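Local coordinates for 2-oxo-1,2-dihydroquinoline 8-monooxygenase, oxygenase component (Pseudomonas putida, PDB 1Z02), which acts as the oxygenase component of a Rieske-type monooxygenase, probably hydroxylating 2-oxo-1,2-dihydroquinoline at position 8 with a [2Fe-2S] cluster and a mononuclear iron, at residues H202-G207 with T325-E330; G60-G65 with V319-D324. All blocks are in the same frame, centred on the assembly; numbering follows the deposited sequence.

In the fold
Contact 1 lies within the large antiparallel sheet of the ring-hydroxylase region, and contact 2 brings a strand end of the Rieske region up to the neighbouring strand 313-320 of that sheet. The centres of the two contacts are about 10 Å apart, and they touch directly: E327 N of contact 1 lies 2.7 Å from V319 O of contact 2, a probable hydrogen bond. Contact 1 reaches the mononuclear iron region, the side chain of Y328 lying about 7 Å from the metal and about 5 Å from the side chain of its ligand D365. Contact 2 is away from the metal sites; it joins a Rieske hairpin to the C-terminal part of strand 313-320 and the loop after it.

Contact 1. Residues H202-G207 with T325-E330; sequences HRTGFG and THEYWE
H202 lies over the indole of W329, its CB 3.4 Å from the centroid of the five-membered ring, its imidazole in an offset stack on the six-membered ring with the planes 27° apart. An alanine in place of W329 would probably leave one face of the H202 imidazole without its stacking partner. E327 OE2 lies in the plane of that imidazole and accepts from H202 ND1 at 2.5 Å through its anti lone pair; E327 OE1 takes T204 OG1 through its syn lone pair at 2.8 Å. H202 NE2 is hydrogen-bonded to E52 OE1, and two carboxylates on one imidazole would probably favour its protonated form. R203 NH2 meets E330 OE2 in a 2.7 Å salt bridge, and a water links R203 NE, E330 OE2 and Y328 O; D363 holds NH1. At H326, chi1 62° sets CG between backbone N and carbonyl carbon. G205 CA lies over one face of its ring, toward the rim, in a CH-pi contact; any CB there would strike NE2. H326 ND1 reaches G207 O at 2.8 Å. Strand 196-206, outermost in the sheet within this chain, pairs antiparallel with 325-335 (R203 with Y328 hydrogen-bonded), which borders 313-320; helix 363-376 packs on R203 and Y328, helix 209-216 on H326.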
loop_
_atom_site.group_PDB
_atom_site.type_symbol
_atom_site.label_atom_id
_atom_site.label_comp_id
_atom_site.label_asym_id
_atom_site.label_seq_id
_atom_site.Cartn_x
_atom_site.Cartn_y
_atom_site.Cartn_z
ATOM N N HIS A 202 13.401 -13.297 -18.032
ATOM C CA HIS A 202 12.418 -12.228 -17.943
ATOM C C HIS A 202 12.210 -11.928 -16.459
ATOM O O HIS A 202 12.115 -12.837 -15.629
ATOM C CB HIS A 202 11.116 -12.580 -18.682
ATOM C CG HIS A 202 10.381 -13.760 -18.140
ATOM N ND1 HIS A 202 9.594 -13.694 -17.009
ATOM C CD2 HIS A 202 10.243 -15.019 -18.616
ATOM C CE1 HIS A 202 9.002 -14.857 -16.818
ATOM N NE2 HIS A 202 9.379 -15.680 -17.782
ATOM N N ARG A 203 12.208 -10.643 -16.124
ATOM C CA ARG A 203 12.051 -10.219 -14.742
ATOM C C ARG A 203 11.022 -9.114 -14.621
ATOM O O ARG A 203 10.957 -8.220 -15.463
ATOM C CB ARG A 203 13.388 -9.706 -14.200
ATOM C CG ARG A 203 14.531 -10.698 -14.296
ATOM C CD ARG A 203 15.847 -10.049 -13.900
ATOM N NE ARG A 203 16.447 -9.306 -15.005
ATOM C CZ ARG A 203 17.535 -8.546 -14.888
ATOM N NH1 ARG A 203 18.146 -8.405 -13.734
ATOM N NH2 ARG A 203 18.049 -7.942 -15.933
ATOM N N THR A 204 10.232 -9.162 -13.556
ATOM C CA THR A 204 9.216 -8.148 -13.336
ATOM C C THR A 204 9.893 -6.814 -13.059
ATOM O O THR A 204 10.785 -6.717 -12.206
ATOM C CB THR A 204 8.309 -8.516 -12.149
ATOM O OG1 THR A 204 7.746 -9.813 -12.368
ATOM C CG2 THR A 204 7.177 -7.514 -12.018
ATOM N N GLY A 205 9.481 -5.796 -13.814
ATOM C CA GLY A 205 10.016 -4.455 -13.653
ATOM C C GLY A 205 9.011 -3.606 -12.897
ATOM O O GLY A 205 7.805 -3.742 -13.093
ATOM N N PHE A 206 9.489 -2.733 -12.023
ATOM C CA PHE A 206 8.585 -1.901 -11.243
ATOM C C PHE A 206 8.481 -0.515 -11.834
ATOM O O PHE A 206 9.356 0.311 -11.667
ATOM C CB PHE A 206 9.063 -1.877 -9.801
ATOM C CG PHE A 206 9.299 -3.249 -9.253
ATOM C CD1 PHE A 206 10.581 -3.790 -9.213
ATOM C CD2 PHE A 206 8.225 -4.049 -8.887
ATOM C CE1 PHE A 206 10.786 -5.114 -8.825
ATOM C CE2 PHE A 206 8.420 -5.368 -8.500
ATOM C CZ PHE A 206 9.709 -5.902 -8.472
ATOM N N GLY A 207 7.388 -0.306 -12.558
ATOM C CA GLY A 207 7.116 0.943 -13.234
ATOM C C GLY A 207 6.386 0.630 -14.527
ATOM O O GLY A 207 6.307 -0.530 -14.937
ATOM N N THR A 325 3.480 -1.937 -13.734
ATOM C CA THR A 325 4.418 -3.064 -13.667
ATOM C C THR A 325 4.474 -3.677 -15.054
ATOM O O THR A 325 3.502 -3.605 -15.811
ATOM C CB THR A 325 4.012 -4.169 -12.645
ATOM O OG1 THR A 325 2.721 -4.696 -12.965
ATOM C CG2 THR A 325 4.002 -3.614 -11.232
ATOM N N HIS A 326 5.620 -4.252 -15.397
ATOM C CA HIS A 326 5.824 -4.884 -16.695
ATOM C C HIS A 326 6.801 -6.033 -16.530
ATOM O O HIS A 326 7.514 -6.116 -15.525
ATOM C CB HIS A 326 6.400 -3.892 -17.710
ATOM C CG HIS A 326 7.747 -3.353 -17.335
ATOM N ND1 HIS A 326 7.921 -2.394 -16.359
ATOM C CD2 HIS A 326 8.989 -3.659 -17.784
ATOM C CE1 HIS A 326 9.208 -2.134 -16.221
ATOM N NE2 HIS A 326 9.881 -2.889 -17.074
ATOM N N GLU A 327 6.837 -6.922 -17.515
ATOM C CA GLU A 327 7.751 -8.061 -17.474
ATOM C C GLU A 327 8.834 -7.796 -18.525
ATOM O O GLU A 327 8.565 -7.780 -19.720
ATOM C CB GLU A 327 6.994 -9.359 -17.784
ATOM C CG GLU A 327 7.762 -10.640 -17.468
ATOM C CD GLU A 327 8.020 -10.829 -15.987
ATOM O OE1 GLU A 327 7.582 -9.992 -15.179
ATOM O OE2 GLU A 327 8.671 -11.821 -15.620
ATOM N N TYR A 328 10.057 -7.569 -18.060
ATOM C CA TYR A 328 11.180 -7.267 -18.941
ATOM C C TYR A 328 11.907 -8.524 -19.437
ATOM O O TYR A 328 12.540 -9.247 -18.663
ATOM C CB TYR A 328 12.132 -6.331 -18.195
ATOM C CG TYR A 328 13.470 -6.076 -18.852
ATOM C CD1 TYR A 328 13.562 -5.683 -20.193
ATOM C CD2 TYR A 328 14.647 -6.151 -18.106
ATOM C CE1 TYR A 328 14.799 -5.365 -20.768
ATOM C CE2 TYR A 328 15.882 -5.833 -18.667
ATOM C CZ TYR A 328 15.954 -5.437 -19.995
ATOM O OH TYR A 328 17.183 -5.093 -20.516
ATOM N N TRP A 329 11.798 -8.778 -20.739
ATOM C CA TRP A 329 12.436 -9.934 -21.358
ATOM C C TRP A 329 13.758 -9.562 -22.015
ATOM O O TRP A 329 13.873 -8.508 -22.641
ATOM C CB TRP A 329 11.522 -10.548 -22.423
ATOM C CG TRP A 329 10.299 -11.223 -21.882
ATOM C CD1 TRP A 329 9.254 -10.639 -21.217
ATOM C CD2 TRP A 329 9.976 -12.616 -21.991
ATOM N NE1 TRP A 329 8.304 -11.585 -20.909
ATOM C CE2 TRP A 329 8.722 -12.807 -21.372
ATOM C CE3 TRP A 329 10.629 -13.724 -22.551
ATOM C CZ2 TRP A 329 8.103 -14.061 -21.300
ATOM C CZ3 TRP A 329 10.015 -14.970 -22.480
ATOM C CH2 TRP A 329 8.765 -15.126 -21.858
ATOM N N GLU A 330 14.750 -10.436 -21.853
ATOM C CA GLU A 330 16.070 -10.263 -22.458
ATOM C C GLU A 330 16.491 -11.615 -23.008
ATOM O O GLU A 330 16.730 -12.532 -22.234
ATOM C CB GLU A 330 17.128 -9.867 -21.433
ATOM C CG GLU A 330 16.952 -8.551 -20.758
ATOM C CD GLU A 330 18.026 -8.337 -19.728
ATOM O OE1 GLU A 330 19.203 -8.170 -20.113
ATOM O OE2 GLU A 330 17.696 -8.363 -18.528
HETATM O O HOH W 1 15.039 -9.431 -17.742
#

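Contact 2. Residues G60-G65 with V319-D324; sequences GIQICG and VPITDD
I63 packs against V319, branch by branch. CB stands 4.1 Å from both P320 O and V319 CG1. From there CG2, anti to the backbone N, presses on V319 CG1 at 3.4 Å, closer than two methyl groups normally sit. The other branch is looser: CG1 comes within 3.8 Å of V319 CG1, and CD1 at the tip meets that same methyl at the limit of contact. The next two residues, C64 and G65, both have positive phi and form a type I' turn closing the hairpin between strands 58-63 and 66-73. The turn offers its amides to the other segment: C64 N bonds P320 O at 2.7 Å, and G65 N bonds I321 O at 2.9 Å with a bent N-H angle of 131°, each donor above the carbonyl plane. C64 SG adds a touch on P320 CG. Q62 O, facing the CG1 and CG2 of I321, is buried without a polar partner. T322 OG1 accepts from D324 N in an ST turn and also bonds T325 OG1. Here the turn after Rieske strand 58-63 meets the end region of ring-hydroxylase strand 313-320, with strand 43-49 packing on C64 and V319 through Y45 and strand 325-335 touching V319 and I321.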
loop_
_atom_site.group_PDB
_atom_site.type_symbol
_atom_site.label_atom_id
_atom_site.label_comp_id
_atom_site.label_asym_id
_atom_site.label_seq_id
_atom_site.Cartn_x
_atom_site.Cartn_y
_atom_site.Cartn_z
ATOM N N GLY A 60 -0.443 -19.498 -14.578
ATOM C CA GLY A 60 -1.172 -18.260 -14.783
ATOM C C GLY A 60 -0.242 -17.059 -14.841
ATOM O O GLY A 60 0.754 -17.000 -14.109
ATOM N N ILE A 61 -0.560 -16.110 -15.722
ATOM C CA ILE A 61 0.210 -14.877 -15.895
ATOM C C ILE A 61 -0.771 -13.722 -16.092
ATOM O O ILE A 61 -1.992 -13.903 -16.003
ATOM C CB ILE A 61 1.136 -14.945 -17.144
ATOM C CG1 ILE A 61 0.298 -15.162 -18.406
ATOM C CG2 ILE A 61 2.136 -16.063 -16.987
ATOM C CD1 ILE A 61 1.126 -15.298 -19.674
ATOM N N GLN A 62 -0.241 -12.534 -16.346
ATOM C CA GLN A 62 -1.085 -11.367 -16.587
ATOM C C GLN A 62 -0.369 -10.439 -17.561
ATOM O O GLN A 62 0.778 -10.050 -17.331
ATOM C CB GLN A 62 -1.395 -10.615 -15.276
ATOM C CG GLN A 62 -2.526 -9.598 -15.440
ATOM C CD GLN A 62 -2.892 -8.861 -14.163
ATOM O OE1 GLN A 62 -3.952 -8.248 -14.086
ATOM N NE2 GLN A 62 -2.018 -8.900 -13.168
ATOM N N ILE A 63 -1.056 -10.101 -18.652
ATOM C CA ILE A 63 -0.518 -9.227 -19.689
ATOM C C ILE A 63 -1.577 -8.209 -20.106
ATOM O O ILE A 63 -2.729 -8.569 -20.358
ATOM C CB ILE A 63 -0.074 -10.039 -20.936
ATOM C CG1 ILE A 63 1.061 -11.000 -20.557
ATOM C CG2 ILE A 63 0.389 -9.078 -22.037
ATOM C CD1 ILE A 63 1.440 -11.965 -21.670
ATOM N N CYS A 64 -1.188 -6.940 -20.186
ATOM C CA CYS A 64 -2.120 -5.865 -20.523
ATOM C C CYS A 64 -3.327 -5.876 -19.592
ATOM O O CYS A 64 -4.442 -5.558 -20.006
ATOM C CB CYS A 64 -2.591 -5.965 -21.974
ATOM S SG CYS A 64 -1.308 -5.510 -23.196
ATOM N N GLY A 65 -3.090 -6.247 -18.335
ATOM C CA GLY A 65 -4.158 -6.300 -17.352
ATOM C C GLY A 65 -5.057 -7.530 -17.466
ATOM O O GLY A 65 -5.917 -7.761 -16.615
ATOM N N VAL A 319 6.691 -6.195 -21.579
ATOM C CA VAL A 319 5.292 -6.589 -21.525
ATOM C C VAL A 319 4.515 -5.996 -20.367
ATOM O O VAL A 319 4.820 -6.245 -19.204
ATOM C CB VAL A 319 5.160 -8.121 -21.478
ATOM C CG1 VAL A 319 3.687 -8.515 -21.625
ATOM C CG2 VAL A 319 6.029 -8.757 -22.594
ATOM N N PRO A 320 3.490 -5.195 -20.673
ATOM C CA PRO A 320 2.707 -4.601 -19.588
ATOM C C PRO A 320 1.956 -5.659 -18.802
ATOM O O PRO A 320 1.401 -6.603 -19.379
ATOM C CB PRO A 320 1.781 -3.621 -20.314
ATOM C CG PRO A 320 1.669 -4.172 -21.683
ATOM C CD PRO A 320 3.034 -4.723 -21.992
ATOM N N ILE A 321 1.982 -5.525 -17.477
ATOM C CA ILE A 321 1.289 -6.452 -16.593
ATOM C C ILE A 321 0.060 -5.694 -16.099
ATOM O O ILE A 321 -1.077 -6.149 -16.260
ATOM C CB ILE A 321 2.178 -6.856 -15.406
ATOM C CG1 ILE A 321 3.387 -7.640 -15.919
ATOM C CG2 ILE A 321 1.372 -7.698 -14.418
ATOM C CD1 ILE A 321 4.403 -7.964 -14.865
ATOM N N THR A 322 0.318 -4.542 -15.483
ATOM C CA THR A 322 -0.730 -3.640 -15.024
ATOM C C THR A 322 -0.243 -2.317 -15.604
ATOM O O THR A 322 0.610 -2.309 -16.498
ATOM C CB THR A 322 -0.831 -3.536 -13.473
ATOM O OG1 THR A 322 0.402 -3.049 -12.934
ATOM C CG2 THR A 322 -1.175 -4.887 -12.865
ATOM N N ASP A 323 -0.770 -1.200 -15.132
ATOM C CA ASP A 323 -0.316 0.075 -15.658
ATOM C C ASP A 323 0.940 0.577 -14.955
ATOM O O ASP A 323 1.474 1.618 -15.322
ATOM C CB ASP A 323 -1.433 1.113 -15.563
ATOM C CG ASP A 323 -1.857 1.385 -14.134
ATOM O OD1 ASP A 323 -1.722 0.493 -13.275
ATOM O OD2 ASP A 323 -2.341 2.499 -13.880
ATOM N N ASP A 324 1.414 -0.136 -13.935
ATOM C CA ASP A 324 2.634 0.301 -13.273
ATOM C C ASP A 324 3.648 -0.816 -13.030
ATOM O O ASP A 324 4.550 -0.670 -12.215
ATOM C CB ASP A 324 2.328 1.066 -11.975
ATOM C CG ASP A 324 1.884 0.171 -10.844
ATOM O OD1 ASP A 324 1.708 0.705 -9.724
ATOM O OD2 ASP A 324 1.716 -1.046 -11.057
#